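HP1028 (Helicobacter pylori, PDB 4INN) is a lipocalin-family protein of unknown natural ligand that probably binds small, largely hydrophobic molecules in its beta-barrel, possibly for transport. Local coordinates at residues L100-G111 against Y123-N131. The protein carries 1 engineered substitution. Residues are numbered along the deposited sequence; the frame is centred on the assembly and turned at random.
Sequences LIKVGKRSYKGG and YVRVAQNSN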
ATOM      1  N   LEU A 100     -10.128  -2.656   1.503  1.00 23.57           N
ATOM      2  CA  LEU A 100      -9.999  -3.996   0.880  1.00 23.08           C
ATOM      3  C   LEU A 100     -10.742  -5.033   1.691  1.00 22.46           C
ATOM      4  O   LEU A 100     -10.504  -5.146   2.880  1.00 21.92           O
ATOM      5  CB  LEU A 100      -8.544  -4.447   0.759  1.00 22.55           C
ATOM      6  CG  LEU A 100      -7.819  -4.221  -0.560  1.00 22.28           C
ATOM      7  CD1 LEU A 100      -6.416  -4.763  -0.404  1.00 22.61           C
ATOM      8  CD2 LEU A 100      -8.506  -4.893  -1.725  1.00 21.98           C
ATOM      9  N   ILE A 101     -11.631  -5.779   1.033  1.00 22.91           N
ATOM     10  CA  ILE A 101     -12.393  -6.845   1.655  1.00 21.63           C
ATOM     11  C   ILE A 101     -11.870  -8.188   1.180  1.00 21.55           C
ATOM     12  O   ILE A 101     -11.747  -8.433  -0.015  1.00 19.41           O
ATOM     13  CB  ILE A 101     -13.882  -6.825   1.228  1.00 21.55           C
ATOM     14  CG1 ILE A 101     -14.483  -5.437   1.232  1.00 21.54           C
ATOM     15  CG2 ILE A 101     -14.698  -7.745   2.100  1.00 21.27           C
ATOM     16  CD1 ILE A 101     -14.362  -4.736   2.527  1.00 23.01           C
ATOM     17  N   LYS A 102     -11.634  -9.076   2.132  1.00 23.17           N
ATOM     18  CA  LYS A 102     -11.359 -10.481   1.846  1.00 25.75           C
ATOM     19  C   LYS A 102     -12.619 -11.172   1.306  1.00 26.72           C
ATOM     20  O   LYS A 102     -13.627 -11.211   1.990  1.00 25.38           O
ATOM     21  CB  LYS A 102     -10.943 -11.156   3.142  1.00 26.22           C
ATOM     22  CG  LYS A 102     -10.404 -12.576   3.064  1.00 26.70           C
ATOM     23  CD  LYS A 102      -9.563 -12.808   4.335  1.00 28.19           C
ATOM     24  CE  LYS A 102      -9.457 -14.258   4.752  1.00 28.57           C
ATOM     25  NZ  LYS A 102      -9.131 -15.087   3.568  1.00 30.84           N
ATOM     26  N   VAL A 103     -12.545 -11.697   0.082  1.00 26.71           N
ATOM     27  CA  VAL A 103     -13.659 -12.441  -0.539  1.00 26.06           C
ATOM     28  C   VAL A 103     -13.402 -13.960  -0.711  1.00 27.47           C
ATOM     29  O   VAL A 103     -14.323 -14.721  -0.960  1.00 26.90           O
ATOM     30  CB  VAL A 103     -14.035 -11.834  -1.909  1.00 24.06           C
ATOM     31  CG1 VAL A 103     -14.453 -10.390  -1.741  1.00 23.25           C
ATOM     32  CG2 VAL A 103     -12.890 -11.953  -2.921  1.00 23.93           C
ATOM     33  N   GLY A 104     -12.148 -14.383  -0.606  1.00 30.27           N
ATOM     34  CA  GLY A 104     -11.772 -15.799  -0.668  1.00 30.31           C
ATOM     35  C   GLY A 104     -10.525 -15.974   0.165  1.00 31.26           C
ATOM     36  O   GLY A 104      -9.974 -14.997   0.650  1.00 29.87           O
ATOM     37  N   LYS A 105     -10.054 -17.208   0.301  1.00 35.33           N
ATOM     38  CA  LYS A 105      -8.976 -17.517   1.253  1.00 37.33           C
ATOM     39  C   LYS A 105      -7.694 -16.685   0.964  1.00 36.96           C
ATOM     40  O   LYS A 105      -6.957 -16.322   1.901  1.00 39.07           O
ATOM     41  CB  LYS A 105      -8.702 -19.033   1.339  1.00 38.96           C
ATOM     42  CG  LYS A 105      -7.570 -19.502   0.449  1.00 46.20           C
ATOM     43  CD  LYS A 105      -7.679 -20.945  -0.033  1.00 51.82           C
ATOM     44  CE  LYS A 105      -6.954 -21.097  -1.379  1.00 54.42           C
ATOM     45  NZ  LYS A 105      -6.244 -22.399  -1.519  1.00 55.71           N
ATOM     46  N   ARG A 106      -7.448 -16.368  -0.312  1.00 32.74           N
ATOM     47  CA  ARG A 106      -6.340 -15.502  -0.686  1.00 29.90           C
ATOM     48  C   ARG A 106      -6.761 -14.368  -1.611  1.00 26.99           C
ATOM     49  O   ARG A 106      -6.013 -13.945  -2.477  1.00 26.46           O
ATOM     50  CB  ARG A 106      -5.275 -16.323  -1.372  1.00 33.20           C
ATOM     51  CG  ARG A 106      -4.806 -17.518  -0.558  1.00 36.04           C
ATOM     52  CD  ARG A 106      -3.295 -17.542  -0.485  1.00 37.71           C
ATOM     53  NE  ARG A 106      -2.757 -18.884  -0.399  1.00 38.97           N
ATOM     54  CZ  ARG A 106      -2.754 -19.742  -1.407  1.00 40.84           C
ATOM     55  NH1 ARG A 106      -2.205 -20.938  -1.227  1.00 44.20           N
ATOM     56  NH2 ARG A 106      -3.303 -19.419  -2.581  1.00 38.44           N
ATOM     57  N   SER A 107      -7.947 -13.824  -1.423  1.00 24.78           N
ATOM     58  CA  SER A 107      -8.453 -12.961  -2.452  1.00 22.36           C
ATOM     59  C   SER A 107      -9.148 -11.784  -1.872  1.00 20.14           C
ATOM     60  O   SER A 107      -9.946 -11.930  -0.940  1.00 20.64           O
ATOM     61  CB  SER A 107      -9.400 -13.753  -3.326  1.00 22.52           C
ATOM     62  OG  SER A 107      -9.624 -13.030  -4.496  1.00 22.64           O
ATOM     63  N   TYR A 108      -8.862 -10.610  -2.432  1.00 17.69           N
ATOM     64  CA  TYR A 108      -9.323  -9.331  -1.839  1.00 16.05           C
ATOM     65  C   TYR A 108      -9.818  -8.395  -2.918  1.00 15.81           C
ATOM     66  O   TYR A 108      -9.274  -8.392  -3.998  1.00 15.63           O
ATOM     67  CB  TYR A 108      -8.181  -8.672  -1.031  1.00 14.41           C
ATOM     68  CG  TYR A 108      -7.588  -9.573   0.030  1.00 13.44           C
ATOM     69  CD1 TYR A 108      -7.954  -9.443   1.322  1.00 13.63           C
ATOM     70  CD2 TYR A 108      -6.686 -10.561  -0.279  1.00 13.38           C
ATOM     71  CE1 TYR A 108      -7.449 -10.256   2.299  1.00 13.63           C
ATOM     72  CE2 TYR A 108      -6.179 -11.398   0.688  1.00 13.50           C
ATOM     73  CZ  TYR A 108      -6.575 -11.238   1.988  1.00 13.80           C
ATOM     74  OH  TYR A 108      -6.104 -12.033   3.034  1.00 14.73           O
ATOM     75  N   LYS A 109     -10.855  -7.610  -2.625  1.00 17.60           N
ATOM     76  CA  LYS A 109     -11.405  -6.618  -3.580  1.00 18.81           C
ATOM     77  C   LYS A 109     -11.924  -5.360  -2.914  1.00 17.58           C
ATOM     78  O   LYS A 109     -12.012  -5.256  -1.695  1.00 18.33           O
ATOM     79  CB  LYS A 109     -12.574  -7.193  -4.394  1.00 21.51           C
ATOM     80  CG  LYS A 109     -12.494  -8.663  -4.714  1.00 25.13           C
ATOM     81  CD  LYS A 109     -13.183  -9.033  -6.012  1.00 29.04           C
ATOM     82  CE  LYS A 109     -14.647  -8.655  -6.013  1.00 32.98           C
ATOM     83  NZ  LYS A 109     -15.350  -9.506  -7.023  1.00 37.33           N
ATOM     84  N   GLY A 110     -12.318  -4.413  -3.739  1.00 16.86           N
ATOM     85  CA  GLY A 110     -13.005  -3.233  -3.273  1.00 17.00           C
ATOM     86  C   GLY A 110     -12.137  -2.117  -2.768  1.00 17.83           C
ATOM     87  O   GLY A 110     -12.636  -1.133  -2.241  1.00 18.16           O
ATOM     88  N   GLY A 111     -10.831  -2.244  -2.941  1.00 19.92           N
ATOM     89  CA  GLY A 111      -9.904  -1.276  -2.382  1.00 21.67           C
ATOM     90  C   GLY A 111      -9.755  -0.032  -3.239  1.00 23.57           C
ATOM     91  O   GLY A 111     -10.088  -0.031  -4.426  1.00 25.33           O
ATOM     92  N   TYR A 123      -8.809   2.089  -8.278  1.00 22.44           N
ATOM     93  CA  TYR A 123      -9.433   0.926  -7.683  1.00 20.95           C
ATOM     94  C   TYR A 123      -8.397  -0.187  -7.619  1.00 18.78           C
ATOM     95  O   TYR A 123      -7.617  -0.350  -8.544  1.00 17.02           O
ATOM     96  CB  TYR A 123     -10.623   0.483  -8.514  1.00 21.55           C
ATOM     97  CG  TYR A 123     -11.689   1.527  -8.648  1.00 22.77           C
ATOM     98  CD1 TYR A 123     -12.685   1.662  -7.665  1.00 23.99           C
ATOM     99  CD2 TYR A 123     -11.730   2.384  -9.759  1.00 22.60           C
ATOM    100  CE1 TYR A 123     -13.681   2.625  -7.783  1.00 24.56           C
ATOM    101  CE2 TYR A 123     -12.734   3.329  -9.893  1.00 23.39           C
ATOM    102  CZ  TYR A 123     -13.700   3.446  -8.894  1.00 25.58           C
ATOM    103  OH  TYR A 123     -14.708   4.381  -8.995  1.00 31.01           O
ATOM    104  N   VAL A 124      -8.389  -0.932  -6.516  1.00 17.55           N
ATOM    105  CA  VAL A 124      -7.382  -1.957  -6.278  1.00 17.39           C
ATOM    106  C   VAL A 124      -8.036  -3.294  -5.934  1.00 17.18           C
ATOM    107  O   VAL A 124      -8.997  -3.334  -5.129  1.00 15.95           O
ATOM    108  CB  VAL A 124      -6.417  -1.518  -5.141  1.00 18.11           C
ATOM    109  CG1 VAL A 124      -5.537  -2.668  -4.671  1.00 18.12           C
ATOM    110  CG2 VAL A 124      -5.531  -0.352  -5.612  1.00 18.35           C
ATOM    111  N   ARG A 125      -7.536  -4.372  -6.558  1.00 17.10           N
ATOM    112  CA  ARG A 125      -7.789  -5.740  -6.057  1.00 18.51           C
ATOM    113  C   ARG A 125      -6.469  -6.525  -5.917  1.00 17.19           C
ATOM    114  O   ARG A 125      -5.470  -6.156  -6.495  1.00 16.06           O
ATOM    115  CB  ARG A 125      -8.861  -6.516  -6.842  1.00 20.08           C
ATOM    116  CG  ARG A 125      -8.606  -6.709  -8.320  1.00 23.65           C
ATOM    117  CD  ARG A 125      -9.711  -7.550  -8.909  1.00 27.65           C
ATOM    118  NE  ARG A 125      -9.761  -7.530 -10.370  1.00 34.31           N
ATOM    119  CZ  ARG A 125      -8.978  -8.222 -11.208  1.00 37.90           C
ATOM    120  NH1 ARG A 125      -7.997  -8.994 -10.764  1.00 39.64           N
ATOM    121  NH2 ARG A 125      -9.158  -8.111 -12.528  1.00 41.00           N
ATOM    122  N   VAL A 126      -6.485  -7.552  -5.071  1.00 16.04           N
ATOM    123  CA  VAL A 126      -5.291  -8.264  -4.714  1.00 16.00           C
ATOM    124  C   VAL A 126      -5.572  -9.768  -4.631  1.00 15.58           C
ATOM    125  O   VAL A 126      -6.579 -10.199  -4.073  1.00 13.50           O
ATOM    126  CB  VAL A 126      -4.704  -7.788  -3.355  1.00 16.09           C
ATOM    127  CG1 VAL A 126      -3.472  -8.615  -3.008  1.00 16.58           C
ATOM    128  CG2 VAL A 126      -4.320  -6.317  -3.394  1.00 16.12           C
ATOM    129  N   ALA A 127      -4.646 -10.530  -5.209  1.00 15.89           N
ATOM    130  CA  ALA A 127      -4.595 -11.977  -5.080  1.00 17.18           C
ATOM    131  C   ALA A 127      -3.256 -12.297  -4.404  1.00 17.82           C
ATOM    132  O   ALA A 127      -2.229 -11.791  -4.829  1.00 18.03           O
ATOM    133  CB  ALA A 127      -4.672 -12.623  -6.466  1.00 16.27           C
ATOM    134  N   GLN A 128      -3.248 -13.119  -3.368  1.00 18.18           N
ATOM    135  CA  GLN A 128      -2.001 -13.446  -2.681  1.00 18.83           C
ATOM    136  C   GLN A 128      -1.509 -14.862  -3.016  1.00 21.46           C
ATOM    137  O   GLN A 128      -2.296 -15.802  -3.030  1.00 22.00           O
ATOM    138  CB  GLN A 128      -2.205 -13.327  -1.185  1.00 18.20           C
ATOM    139  CG  GLN A 128      -0.940 -13.634  -0.387  1.00 17.92           C
ATOM    140  CD  GLN A 128      -1.001 -13.160   1.040  1.00 17.12           C
ATOM    141  OE1 GLN A 128      -2.033 -13.210   1.688  1.00 15.40           O
ATOM    142  NE2 GLN A 128       0.125 -12.704   1.538  1.00 17.98           N
ATOM    143  N   ASN A 129      -0.206 -15.011  -3.258  1.00 25.26           N
ATOM    144  CA  ASN A 129       0.397 -16.307  -3.569  1.00 28.70           C
ATOM    145  C   ASN A 129       0.665 -17.074  -2.306  1.00 31.38           C
ATOM    146  O   ASN A 129       0.513 -16.553  -1.207  1.00 34.13           O
ATOM    147  CB  ASN A 129       1.714 -16.162  -4.319  1.00 31.01           C
ATOM    148  CG  ASN A 129       1.593 -15.368  -5.618  1.00 32.26           C
ATOM    149  OD1 ASN A 129       2.585 -14.807  -6.093  1.00 35.39           O
ATOM    150  ND2 ASN A 129       0.405 -15.322  -6.198  1.00 33.43           N
ATOM    151  N   SER A 130       1.060 -18.330  -2.458  1.00 34.53           N
ATOM    152  CA  SER A 130       1.227 -19.215  -1.297  1.00 33.93           C
ATOM    153  C   SER A 130       2.503 -18.882  -0.523  1.00 29.22           C
ATOM    154  O   SER A 130       2.544 -19.094   0.665  1.00 34.07           O
ATOM    155  CB  SER A 130       1.163 -20.701  -1.713  1.00 35.01           C
ATOM    156  OG  SER A 130       2.385 -21.114  -2.302  1.00 37.39           O
ATOM    157  N   ASN A 131       3.519 -18.329  -1.176  1.00 26.39           N
ATOM    158  CA  ASN A 131       4.686 -17.761  -0.450  1.00 24.42           C
ATOM    159  C   ASN A 131       4.435 -16.376   0.206  1.00 24.19           C
ATOM    160  O   ASN A 131       5.336 -15.817   0.875  1.00 22.53           O
ATOM    161  CB  ASN A 131       5.907 -17.661  -1.361  1.00 23.01           C
ATOM    162  CG  ASN A 131       5.758 -16.591  -2.423  1.00 23.00           C
ATOM    163  OD1 ASN A 131       4.659 -16.171  -2.748  1.00 23.49           O
ATOM    164  ND2 ASN A 131       6.868 -16.161  -2.982  1.00 22.10           N
TER
HETATM  165  O   HOH W   1      -4.517 -13.842   2.065  1.00 13.33           O
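Tyr-108 and Val-126 form a hydrogen-bonded pair in the antiparallel hairpin of strands 107-115 and 120-128, two neighbouring staves of the lipocalin beta-barrel. Tyr-108 N donates to Val-126 O at 2.8 Å, and Val-126 N returns a nearly straight bond to Tyr-108 O (175° at the hydrogen). A beta bulge then shifts the register by one residue, so that Gly-111 rather than Gly-110 pairs with Val-124.

The buried face is the tight one. Leu-100, from strand 95-104 beyond 107-115, reaches across side-chain-free Gly-111 and crosses Val-126 at about a right angle, with CD1 4.0 Å from Val-126 CG2. Its other methyl, CD2, lies 3.8 Å from Val-124 O. Phe-62 meets the Tyr-108 ring edge-to-face, and Phe-136 adjoins both valines.

The other face is looser: Ser-107 and Ala-127 pair there without hydrogen bonds, and Lys-109 and Arg-125 turn their charged ends off the opposite strand, Arg-125 NE bonding to Trp-143 O. Where the two turns meet, the Arg-106 guanidinium only partly overlaps Ser-130, NH1 standing 3.4 Å from Ser-130 CB. At the buried end of the Tyr-108 face, Gln-128 NE2 bonds to Gly-132 O and Glu-35 O; with chi1 at -179° the extended chain carries OE1 to a water, 2.6 Å away, that also bonds to Tyr-108 OH.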